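Side-chain contacts in high choriolytic enzyme 1 (Oryzias latipes, PDB 3VTG), which digests the inner layer of the fish egg envelope at hatching, as a zinc-dependent endopeptidase of the astacin family: residues 32-37 against 86-91; 43-48 against 96-101; 54-57 against 61-64; 24-29 against 36-41. All blocks are in the same frame, centred on the assembly; numbering follows the deposited sequence.

Contact 1: 32-37 against 86-91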
loop_
_atom_site.group_PDB
_atom_site.type_symbol
_atom_site.label_atom_id
_atom_site.label_comp_id
_atom_site.label_asym_id
_atom_site.label_seq_id
_atom_site.Cartn_x
_atom_site.Cartn_y
_atom_site.Cartn_z
ATOM N N GLY A 32 -10.935 21.241 4.575
ATOM C CA GLY A 32 -10.687 21.402 3.143
ATOM C C GLY A 32 -9.238 21.143 2.759
ATOM O O GLY A 32 -8.962 20.526 1.731
ATOM N N GLY A 33 -8.312 21.615 3.592
ATOM C CA GLY A 33 -6.883 21.406 3.371
ATOM C C GLY A 33 -6.494 19.939 3.428
ATOM O O GLY A 33 -5.673 19.474 2.638
ATOM N N GLU A 34 -7.092 19.207 4.363
ATOM C CA GLU A 34 -6.821 17.780 4.518
ATOM C C GLU A 34 -7.386 16.962 3.356
ATOM O O GLU A 34 -6.731 16.042 2.860
ATOM C CB GLU A 34 -7.351 17.281 5.861
ATOM C CG GLU A 34 -6.536 17.767 7.049
ATOM C CD GLU A 34 -7.272 17.596 8.360
ATOM O OE1 GLU A 34 -6.882 16.711 9.145
ATOM O OE2 GLU A 34 -8.254 18.334 8.597
ATOM N N VAL A 35 -8.597 17.307 2.919
ATOM C CA VAL A 35 -9.178 16.727 1.707
ATOM C C VAL A 35 -8.229 16.934 0.523
ATOM O O VAL A 35 -7.966 16.002 -0.242
ATOM C CB VAL A 35 -10.566 17.330 1.381
ATOM C CG1 VAL A 35 -11.051 16.860 0.016
ATOM C CG2 VAL A 35 -11.582 16.959 2.452
ATOM N N ALA A 36 -7.705 18.151 0.388
ATOM C CA ALA A 36 -6.774 18.480 -0.696
ATOM C C ALA A 36 -5.490 17.647 -0.646
ATOM O O ALA A 36 -4.967 17.258 -1.689
ATOM C CB ALA A 36 -6.463 19.969 -0.707
ATOM N N THR A 37 -5.004 17.361 0.561
ATOM C CA THR A 37 -3.825 16.512 0.736
ATOM C C THR A 37 -4.093 15.089 0.246
ATOM O O THR A 37 -3.280 14.507 -0.479
ATOM C CB THR A 37 -3.334 16.516 2.201
ATOM O OG1 THR A 37 -2.950 17.848 2.564
ATOM C CG2 THR A 37 -2.134 15.591 2.390
ATOM N N ILE A 86 -6.891 7.283 7.324
ATOM C CA ILE A 86 -5.800 8.247 7.364
ATOM C C ILE A 86 -6.002 9.049 8.650
ATOM O O ILE A 86 -6.732 10.044 8.667
ATOM C CB ILE A 86 -5.787 9.164 6.109
ATOM C CG1 ILE A 86 -5.595 8.339 4.827
ATOM C CG2 ILE A 86 -4.722 10.253 6.215
ATOM C CD1 ILE A 86 -4.291 7.560 4.747
ATOM N N ASN A 87 -5.394 8.590 9.743
ATOM C CA ASN A 87 -5.484 9.326 10.999
ATOM C C ASN A 87 -4.927 10.734 10.807
ATOM O O ASN A 87 -3.835 10.907 10.263
ATOM C CB ASN A 87 -4.747 8.610 12.129
ATOM C CG ASN A 87 -4.878 9.339 13.453
ATOM O OD1 ASN A 87 -4.043 10.177 13.793
ATOM N ND2 ASN A 87 -5.941 9.045 14.193
ATOM N N ARG A 88 -5.691 11.730 11.250
ATOM C CA ARG A 88 -5.336 13.138 11.062
ATOM C C ARG A 88 -4.010 13.523 11.716
ATOM O O ARG A 88 -3.327 14.433 11.245
ATOM C CB ARG A 88 -6.441 14.043 11.602
ATOM C CG ARG A 88 -7.780 13.890 10.906
ATOM C CD ARG A 88 -8.823 14.738 11.603
ATOM N NE ARG A 88 -8.762 16.130 11.167
ATOM C CZ ARG A 88 -9.451 17.122 11.721
ATOM N NH1 ARG A 88 -10.250 16.893 12.756
ATOM N NH2 ARG A 88 -9.339 18.349 11.235
ATOM N N GLY A 89 -3.657 12.827 12.793
ATOM C CA GLY A 89 -2.454 13.142 13.560
ATOM C C GLY A 89 -1.177 12.512 13.041
ATOM O O GLY A 89 -0.102 13.095 13.178
ATOM N N GLY A 90 -1.279 11.326 12.447
ATOM C CA GLY A 90 -0.078 10.582 12.067
ATOM C C GLY A 90 0.061 10.135 10.624
ATOM O O GLY A 90 1.088 9.561 10.253
ATOM N N CYS A 91 -0.950 10.402 9.801
ATOM C CA CYS A 91 -0.991 9.827 8.454
ATOM C C CYS A 91 -1.145 10.830 7.312
ATOM O O CYS A 91 -1.141 10.432 6.145
ATOM C CB CYS A 91 -2.115 8.792 8.351
ATOM S SG CYS A 91 -2.169 7.578 9.681
HETATM O O HOH W 1 -4.247 16.004 9.208
#

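Contact 2: 43-48 against 96-101. With ZN (zinc ion), chain B.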
loop_
_atom_site.group_PDB
_atom_site.type_symbol
_atom_site.label_atom_id
_atom_site.label_comp_id
_atom_site.label_asym_id
_atom_site.label_seq_id
_atom_site.Cartn_x
_atom_site.Cartn_y
_atom_site.Cartn_z
ATOM N N ARG A 43 -3.597 11.908 -7.021
ATOM C CA ARG A 43 -3.120 12.350 -8.329
ATOM C C ARG A 43 -1.799 11.707 -8.741
ATOM O O ARG A 43 -1.482 11.658 -9.926
ATOM C CB ARG A 43 -3.011 13.876 -8.393
ATOM C CG ARG A 43 -4.342 14.582 -8.594
ATOM C CD ARG A 43 -4.160 16.028 -9.042
ATOM N NE ARG A 43 -3.439 16.843 -8.064
ATOM C CZ ARG A 43 -3.989 17.405 -6.991
ATOM N NH1 ARG A 43 -5.281 17.249 -6.724
ATOM N NH2 ARG A 43 -3.240 18.125 -6.172
ATOM N N ALA A 44 -1.043 11.206 -7.765
ATOM C CA ALA A 44 0.240 10.549 -8.030
ATOM C C ALA A 44 0.105 9.315 -8.925
ATOM O O ALA A 44 1.081 8.859 -9.518
ATOM C CB ALA A 44 0.932 10.185 -6.724
ATOM N N PHE A 45 -1.109 8.781 -9.017
ATOM C CA PHE A 45 -1.381 7.600 -9.829
ATOM C C PHE A 45 -1.671 7.941 -11.295
ATOM O O PHE A 45 -1.612 7.065 -12.157
ATOM C CB PHE A 45 -2.543 6.807 -9.220
ATOM C CG PHE A 45 -2.210 6.160 -7.902
ATOM C CD1 PHE A 45 -2.266 6.886 -6.713
ATOM C CD2 PHE A 45 -1.837 4.823 -7.850
ATOM C CE1 PHE A 45 -1.952 6.290 -5.502
ATOM C CE2 PHE A 45 -1.524 4.221 -6.641
ATOM C CZ PHE A 45 -1.579 4.954 -5.466
ATOM N N ASN A 46 -1.965 9.211 -11.574
ATOM C CA ASN A 46 -2.450 9.626 -12.896
ATOM C C ASN A 46 -1.434 9.599 -14.034
ATOM O O ASN A 46 -1.770 9.227 -15.159
ATOM C CB ASN A 46 -3.095 11.015 -12.821
ATOM C CG ASN A 46 -4.354 11.033 -11.974
ATOM O OD1 ASN A 46 -4.915 9.987 -11.641
ATOM N ND2 ASN A 46 -4.808 12.229 -11.625
ATOM N N GLY A 47 -0.203 10.005 -13.744
ATOM C CA GLY A 47 0.815 10.181 -14.776
ATOM C C GLY A 47 1.307 8.912 -15.447
ATOM O O GLY A 47 1.558 8.906 -16.656
ATOM N N LYS A 48 1.438 7.837 -14.670
ATOM C CA LYS A 48 2.085 6.616 -15.156
ATOM C C LYS A 48 1.280 5.321 -14.972
ATOM O O LYS A 48 1.782 4.240 -15.278
ATOM C CB LYS A 48 3.501 6.488 -14.569
ATOM C CG LYS A 48 4.454 7.582 -15.036
ATOM C CD LYS A 48 5.914 7.204 -14.846
ATOM C CE LYS A 48 6.839 8.192 -15.545
ATOM N NZ LYS A 48 6.694 8.155 -17.027
ATOM N N ILE A 96 2.504 8.293 2.684
ATOM C CA ILE A 96 1.711 7.382 3.510
ATOM C C ILE A 96 0.342 7.120 2.875
ATOM O O ILE A 96 -0.119 5.970 2.818
ATOM C CB ILE A 96 1.568 7.914 4.956
ATOM C CG1 ILE A 96 2.923 7.847 5.676
ATOM C CG2 ILE A 96 0.514 7.129 5.730
ATOM C CD1 ILE A 96 2.937 8.457 7.062
ATOM N N ILE A 97 -0.294 8.179 2.379
ATOM C CA ILE A 97 -1.595 8.038 1.724
ATOM C C ILE A 97 -1.472 7.162 0.471
ATOM O O ILE A 97 -2.292 6.271 0.255
ATOM C CB ILE A 97 -2.249 9.406 1.414
ATOM C CG1 ILE A 97 -2.485 10.193 2.711
ATOM C CG2 ILE A 97 -3.565 9.214 0.666
ATOM C CD1 ILE A 97 -2.578 11.694 2.525
ATOM N N GLN A 98 -0.426 7.390 -0.322
ATOM C CA GLN A 98 -0.155 6.566 -1.504
ATOM C C GLN A 98 0.049 5.090 -1.146
ATOM O O GLN A 98 -0.453 4.202 -1.837
ATOM C CB GLN A 98 1.063 7.090 -2.260
ATOM C CG GLN A 98 0.868 8.452 -2.907
ATOM C CD GLN A 98 2.151 8.965 -3.528
ATOM O OE1 GLN A 98 2.789 8.270 -4.323
ATOM N NE2 GLN A 98 2.541 10.182 -3.170
ATOM N N HIS A 99 0.787 4.849 -0.063
ATOM C CA HIS A 99 0.991 3.510 0.497
ATOM C C HIS A 99 -0.343 2.851 0.777
ATOM O O HIS A 99 -0.583 1.709 0.362
ATOM C CB HIS A 99 1.862 3.632 1.750
ATOM C CG HIS A 99 2.027 2.350 2.535
ATOM N ND1 HIS A 99 3.192 1.668 2.573
ATOM C CD2 HIS A 99 1.140 1.661 3.363
ATOM C CE1 HIS A 99 3.052 0.592 3.371
ATOM N NE2 HIS A 99 1.796 0.588 3.852
ATOM N N GLU A 100 -1.239 3.568 1.455
ATOM C CA GLU A 100 -2.564 3.027 1.778
ATOM C C GLU A 100 -3.416 2.756 0.539
ATOM O O GLU A 100 -4.096 1.727 0.458
ATOM C CB GLU A 100 -3.318 3.937 2.757
ATOM C CG GLU A 100 -2.651 4.105 4.118
ATOM C CD GLU A 100 -2.288 2.790 4.790
ATOM O OE1 GLU A 100 -2.960 1.762 4.550
ATOM O OE2 GLU A 100 -1.314 2.789 5.569
ATOM N N LEU A 101 -3.370 3.672 -0.423
ATOM C CA LEU A 101 -4.090 3.488 -1.679
ATOM C C LEU A 101 -3.584 2.257 -2.439
ATOM O O LEU A 101 -4.365 1.554 -3.083
ATOM C CB LEU A 101 -4.013 4.753 -2.538
ATOM C CG LEU A 101 -4.749 5.981 -1.987
ATOM C CD1 LEU A 101 -4.290 7.236 -2.713
ATOM C CD2 LEU A 101 -6.265 5.835 -2.071
HETATM ZN ZN ZN B . 0.860 -0.828 5.023
HETATM O O HOH W 2 -0.735 0.170 6.018
HETATM O O HOH W 3 1.960 0.024 6.860
#

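Contact 3: 54-57 against 61-64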
loop_
_atom_site.group_PDB
_atom_site.type_symbol
_atom_site.label_atom_id
_atom_site.label_comp_id
_atom_site.label_asym_id
_atom_site.label_seq_id
_atom_site.Cartn_x
_atom_site.Cartn_y
_atom_site.Cartn_z
ATOM N N VAL A 54 -11.728 8.768 -8.180
ATOM C CA VAL A 54 -12.717 9.823 -8.446
ATOM C C VAL A 54 -13.732 9.926 -7.317
ATOM O O VAL A 54 -14.063 8.927 -6.681
ATOM C CB VAL A 54 -13.479 9.613 -9.780
ATOM C CG1 VAL A 54 -12.519 9.536 -10.958
ATOM C CG2 VAL A 54 -14.383 8.388 -9.722
ATOM N N ARG A 55 -14.234 11.132 -7.072
ATOM C CA ARG A 55 -15.298 11.302 -6.091
ATOM C C ARG A 55 -16.500 10.447 -6.468
ATOM O O ARG A 55 -16.918 10.415 -7.628
ATOM C CB ARG A 55 -15.700 12.772 -5.952
ATOM C CG ARG A 55 -14.656 13.616 -5.238
ATOM C CD ARG A 55 -15.154 15.024 -4.946
ATOM N NE ARG A 55 -15.314 15.798 -6.173
ATOM C CZ ARG A 55 -14.332 16.456 -6.784
ATOM N NH1 ARG A 55 -13.100 16.453 -6.280
ATOM N NH2 ARG A 55 -14.585 17.117 -7.902
ATOM N N ARG A 56 -17.024 9.728 -5.480
ATOM C CA ARG A 56 -18.181 8.863 -5.663
ATOM C C ARG A 56 -19.421 9.661 -6.049
ATOM O O ARG A 56 -19.635 10.778 -5.572
ATOM C CB ARG A 56 -18.458 8.084 -4.374
ATOM C CG ARG A 56 -19.540 7.022 -4.491
ATOM C CD ARG A 56 -20.077 6.628 -3.126
ATOM N NE ARG A 56 -21.050 5.543 -3.243
ATOM C CZ ARG A 56 -21.934 5.206 -2.307
ATOM N NH1 ARG A 56 -21.994 5.863 -1.156
ATOM N NH2 ARG A 56 -22.761 4.194 -2.523
ATOM N N THR A 57 -20.222 9.075 -6.931
ATOM C CA THR A 57 -21.569 9.548 -7.197
ATOM C C THR A 57 -22.507 8.635 -6.404
ATOM O O THR A 57 -22.916 8.981 -5.293
ATOM C CB THR A 57 -21.865 9.539 -8.710
ATOM O OG1 THR A 57 -20.908 10.374 -9.378
ATOM C CG2 THR A 57 -23.261 10.062 -9.000
ATOM N N ASP A 61 -19.365 -0.125 -5.123
ATOM C CA ASP A 61 -18.041 -0.354 -4.536
ATOM C C ASP A 61 -17.291 0.962 -4.434
ATOM O O ASP A 61 -17.084 1.641 -5.439
ATOM C CB ASP A 61 -17.217 -1.337 -5.377
ATOM C CG ASP A 61 -17.941 -2.641 -5.646
ATOM O OD1 ASP A 61 -18.435 -3.271 -4.691
ATOM O OD2 ASP A 61 -17.985 -3.049 -6.822
ATOM N N PHE A 62 -16.880 1.323 -3.223
ATOM C CA PHE A 62 -16.179 2.590 -3.023
ATOM C C PHE A 62 -15.332 2.592 -1.763
ATOM O O PHE A 62 -15.564 1.807 -0.843
ATOM C CB PHE A 62 -17.166 3.774 -3.017
ATOM C CG PHE A 62 -18.057 3.832 -1.805
ATOM C CD1 PHE A 62 -17.769 4.706 -0.761
ATOM C CD2 PHE A 62 -19.195 3.036 -1.714
ATOM C CE1 PHE A 62 -18.588 4.775 0.353
ATOM C CE2 PHE A 62 -20.016 3.098 -0.599
ATOM C CZ PHE A 62 -19.714 3.972 0.434
ATOM N N ILE A 63 -14.351 3.489 -1.736
ATOM C CA ILE A 63 -13.489 3.676 -0.578
ATOM C C ILE A 63 -14.030 4.814 0.288
ATOM O O ILE A 63 -14.330 5.903 -0.210
ATOM C CB ILE A 63 -12.035 3.971 -1.002
ATOM C CG1 ILE A 63 -11.462 2.791 -1.801
ATOM C CG2 ILE A 63 -11.169 4.269 0.215
ATOM C CD1 ILE A 63 -10.101 3.054 -2.414
ATOM N N SER A 64 -14.156 4.546 1.585
ATOM C CA SER A 64 -14.542 5.558 2.553
ATOM C C SER A 64 -13.323 5.932 3.386
ATOM O O SER A 64 -12.853 5.138 4.201
ATOM C CB SER A 64 -15.662 5.023 3.442
ATOM O OG SER A 64 -16.033 5.981 4.416
#

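Contact 4: 24-29 against 36-41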
loop_
_atom_site.group_PDB
_atom_site.type_symbol
_atom_site.label_atom_id
_atom_site.label_comp_id
_atom_site.label_asym_id
_atom_site.label_seq_id
_atom_site.Cartn_x
_atom_site.Cartn_y
_atom_site.Cartn_z
ATOM N N TYR A 24 -14.570 7.180 -4.343
ATOM C CA TYR A 24 -14.282 7.378 -2.925
ATOM C C TYR A 24 -15.121 8.491 -2.317
ATOM O O TYR A 24 -15.620 9.365 -3.027
ATOM C CB TYR A 24 -12.792 7.681 -2.703
ATOM C CG TYR A 24 -12.357 9.012 -3.279
ATOM C CD1 TYR A 24 -12.495 10.197 -2.547
ATOM C CD2 TYR A 24 -11.821 9.090 -4.560
ATOM C CE1 TYR A 24 -12.116 11.417 -3.083
ATOM C CE2 TYR A 24 -11.435 10.303 -5.102
ATOM C CZ TYR A 24 -11.586 11.460 -4.362
ATOM O OH TYR A 24 -11.200 12.657 -4.907
ATOM N N VAL A 25 -15.258 8.437 -0.996
ATOM C CA VAL A 25 -15.776 9.548 -0.206
ATOM C C VAL A 25 -14.764 9.860 0.891
ATOM O O VAL A 25 -14.052 8.968 1.365
ATOM C CB VAL A 25 -17.181 9.262 0.392
ATOM C CG1 VAL A 25 -18.215 9.079 -0.713
ATOM C CG2 VAL A 25 -17.171 8.056 1.324
ATOM N N ILE A 26 -14.685 11.129 1.273
ATOM C CA ILE A 26 -13.791 11.562 2.339
ATOM C C ILE A 26 -14.624 12.126 3.488
ATOM O O ILE A 26 -15.448 13.025 3.288
ATOM C CB ILE A 26 -12.758 12.595 1.830
ATOM C CG1 ILE A 26 -11.841 11.956 0.774
ATOM C CG2 ILE A 26 -11.932 13.152 2.983
ATOM C CD1 ILE A 26 -10.925 12.926 0.053
ATOM N N SER A 27 -14.407 11.585 4.684
ATOM C CA SER A 27 -15.160 11.973 5.881
ATOM C C SER A 27 -15.246 13.487 6.066
ATOM O O SER A 27 -14.267 14.205 5.849
ATOM C CB SER A 27 -14.531 11.345 7.126
ATOM O OG SER A 27 -15.109 11.859 8.318
ATOM N N SER A 28 -16.424 13.955 6.481
ATOM C CA SER A 28 -16.656 15.368 6.788
ATOM C C SER A 28 -15.777 15.883 7.934
ATOM O O SER A 28 -15.655 17.095 8.125
ATOM C CB SER A 28 -18.134 15.606 7.111
ATOM O OG SER A 28 -18.478 15.051 8.366
ATOM N N GLU A 29 -15.166 14.969 8.690
ATOM C CA GLU A 29 -14.246 15.348 9.768
ATOM C C GLU A 29 -13.044 16.134 9.241
ATOM O O GLU A 29 -12.541 17.038 9.909
ATOM C CB GLU A 29 -13.766 14.116 10.546
ATOM C CG GLU A 29 -12.914 14.460 11.765
ATOM C CD GLU A 29 -12.393 13.252 12.520
ATOM O OE1 GLU A 29 -12.720 12.106 12.146
ATOM O OE2 GLU A 29 -11.652 13.455 13.509
ATOM N N ALA A 36 -7.705 18.151 0.388
ATOM C CA ALA A 36 -6.774 18.480 -0.696
ATOM C C ALA A 36 -5.490 17.647 -0.646
ATOM O O ALA A 36 -4.967 17.258 -1.689
ATOM C CB ALA A 36 -6.463 19.969 -0.707
ATOM N N THR A 37 -5.004 17.361 0.561
ATOM C CA THR A 37 -3.825 16.512 0.736
ATOM C C THR A 37 -4.093 15.089 0.246
ATOM O O THR A 37 -3.280 14.507 -0.479
ATOM C CB THR A 37 -3.334 16.516 2.201
ATOM O OG1 THR A 37 -2.950 17.848 2.564
ATOM C CG2 THR A 37 -2.134 15.591 2.390
ATOM N N ILE A 38 -5.245 14.545 0.630
ATOM C CA ILE A 38 -5.653 13.207 0.211
ATOM C C ILE A 38 -5.811 13.142 -1.312
ATOM O O ILE A 38 -5.286 12.232 -1.956
ATOM C CB ILE A 38 -6.948 12.759 0.927
ATOM C CG1 ILE A 38 -6.704 12.658 2.439
ATOM C CG2 ILE A 38 -7.448 11.427 0.371
ATOM C CD1 ILE A 38 -7.961 12.741 3.284
ATOM N N GLU A 39 -6.507 14.121 -1.886
ATOM C CA GLU A 39 -6.723 14.144 -3.331
ATOM C C GLU A 39 -5.415 14.382 -4.093
ATOM O O GLU A 39 -5.228 13.858 -5.191
ATOM C CB GLU A 39 -7.824 15.145 -3.714
ATOM C CG GLU A 39 -9.209 14.729 -3.215
ATOM C CD GLU A 39 -10.359 15.568 -3.759
ATOM O OE1 GLU A 39 -10.154 16.767 -4.052
ATOM O OE2 GLU A 39 -11.486 15.030 -3.877
ATOM N N GLY A 40 -4.502 15.148 -3.495
ATOM C CA GLY A 40 -3.169 15.353 -4.060
ATOM C C GLY A 40 -2.392 14.054 -4.181
ATOM O O GLY A 40 -1.762 13.789 -5.208
ATOM N N ALA A 41 -2.448 13.236 -3.131
ATOM C CA ALA A 41 -1.804 11.925 -3.133
ATOM C C ALA A 41 -2.407 11.003 -4.188
ATOM O O ALA A 41 -1.691 10.239 -4.833
ATOM C CB ALA A 41 -1.884 11.289 -1.756
#

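Contact 1: 32-37 against 86-91
Glu-34, near the start of helix 32-43, and Arg-88, in the loop between strand 81-86 and helix 94-105, are joined by a bidentate salt bridge. Arginine offers NE and one terminal nitrogen side-on, and each takes a different carboxylate oxygen on its syn lone pair. The bond from Arg-88 NE to Glu-34 OE1 is 2.8 Å long, nearly straight (173°) and in the guanidinium plane. Its companion, from Arg-88 NH2 to Glu-34 OE2 at 2.9 Å, is more bent, in keeping with the 31° turn between the two flat groups. A kink in the arginine chain at CG-CD (chi3 82°) swings NE round to the helix.

Water adds a second link: one molecule donates to Glu-34 OE1 and to the carbonyl Arg-88 O, both at 2.7 Å. Within the loop, Asn-87 OD1 accepts from Gly-89 N at 2.9 Å, an Asx turn; glycine suits position 89 itself, where a CB would crowd that same oxygen. Glu-34 OE2 is held again by Ser-31 OG.

An alanine at Glu-34 would remove both carboxylate oxygens and is likely to leave the Arg-88 guanidinium without its main partner and freer to swing. Carboxylate and guanidinium suit this surface site: their charges probably largely balance, and paired directional bonds set the orientation of two long, flexible chains where little hydrophobic burial could do so.

Contact 2: 43-48 against 96-101
Ala-44 and Gln-98 mark the closest backbone approach, their CA atoms 7.7 Å apart, where the turn after helix 32-43 comes up against helix 94-105. That helix carries the HExxH zinc-binding motif of the astacins, with His-99 and Glu-100 on the part considered here.

On the side facing the turn, a methyl, an aromatic ring and a leucine pack round Gln-98. The methyl of Ala-44 sits over one face of the Gln-98 amide, with Ala-44 CB 3.6 Å from Gln-98 CD; so small a group can lie flat against the amide. The polar end of Gln-98 is directed elsewhere, its NE2 donating to Ser-94 OG one turn back on the same helix.

Phe-45 supplies the reach. With CG beside its backbone N (chi1 -68°), the ring projects toward the helix, and its outer carbons meet Leu-101: Phe-45 CE1 lies 3.8 Å from Leu-101 CD1, and CZ the same distance from Leu-101 CB. The carbonyl Gln-98 O meets the ring edge, near the ring plane, at 3.9 Å from Phe-45 CZ, and Asn-102 ND2 gives that oxygen a hydrogen bond. Phe-53 packs edge-to-face with Phe-45, whose ring is buried.

One side of the helix thus packs on the turn while the other faces the zinc. His-99 points away from the turn, with CG anti to the backbone N (chi1 173°), and joins His-103 and His-109 on the metal. Glu-100, the probable catalytic residue, accepts from a zinc-bound water at OE2. His-99 ND1 is anchored by Ile-152 O, while its NE2 binds zinc at 2.1 Å.

Contact 3: 54-57 against 61-64
The path to the stack of Arg-56 on Phe-62 begins at Val-54, a beta-branched residue suited to strand 51-55, whose backbone is bonded to strand 20-26. Arg-55 sends its side chain elsewhere and forms a salt bridge with Glu-39 of helix 32-43.

Arg-56 carries the contact. Its chain is fully extended, CG anti to the backbone N (chi1 -173°), and lays the guanidinium flat on one face of the Phe-62 ring. The planes are only 9° apart and the group centres 3.7 Å apart, a parallel stack that is also a cation-pi interaction. Phe-62 CE2 sits over the middle of the guanidinium, 3.3 Å from Arg-56 CZ, so the cation is offset toward the ring's rim. The methylene lies more squarely over the ring: Arg-56 CD stands 3.9 Å from the Phe-62 centroid, a CH-pi contact. The NE hydrogen stays available at the guanidinium edge and goes to Glu-59 O, which helps to fix the rotation of the group. Thr-57 then leads into the turn, donating its backbone N to Glu-59 OE1.

A serine in place of Phe-62 would probably strip the guanidinium of the face it rests on and leave the chain held chiefly by its bonds to the turn.

Strands 51-55 and 62-66 are not neighbours in the sheet: strand 20-26 runs between them, and its Val-25 touches both Arg-56 and Phe-62, so the stack bridges across the end of that intervening strand.

Contact 4: 24-29 against 36-41
Tyr-24 and Ile-26 of strand 20-26 meet Ile-38 and Glu-39 of helix 32-43 inside a beta-alpha-beta unit, in which the helix crosses from this strand to the parallel strand 51-55. Strand and helix axes pass 10.6 Å apart and run almost opposite ways (153°), as expected when a helix returns over the sheet.

Residues two apart on a strand fall on the same face, so Tyr-24 and Ile-26 both point at the helix. The isoleucines reach toward each other tip to tip: Ile-26 CD1 lies 3.8 Å from Ile-38 CG2, and Ile-26 CG2 is 4.0 Å from Ile-38 CD1. Two branched chains fill the gap between sheet and helix from both sides. Ile-26 CD1 also rests 4.1 Å from CG of Glu-39, which thus adds to the apolar layer.

Tyr-24 contributes length. CG sits between the backbone N and the carbonyl carbon (chi1 67°), and the ring stretches out to put OH 2.6 Å from Glu-39 OE2, to which it donates. The carboxylate oxygen lies near the ring plane at its edge, while ring and carboxylate stand 84° apart. OH approaches OE2 from above the carboxylate plane.

Beyond the strand, Ser-27 OG accepts from Glu-29 N at 3.1 Å, an ST turn in the link to helix 32-43.

Glu-39 OE2 thus has two partners, the tyrosine hydroxyl and Arg-55. Both would favour the charged form of the acid, so a carboxylate can probably be kept at the margin of an apolar interface.

Contact 2 is the buried one, mostly van der Waals packing on the side of the zinc-binding helix turned from the metal; contact 1 lies at the surface and relies on charge, while contacts 3 and 4 are partly buried and mix both chemistries. Helix 32-43 serves contacts 1 and 4, which share Ala-36 and Thr-37, and its end leads into the turn of contact 2. Ile-97 of 96-101 packs on Ala-41 of contact 4 and on Ile-86 of contact 1, joining the two helices and the sheet. Contacts 3 and 4 meet in the sheet itself, through the backbones of Tyr-24 with Arg-56 and Val-25 with Ile-63. Their centres are 11 Å apart.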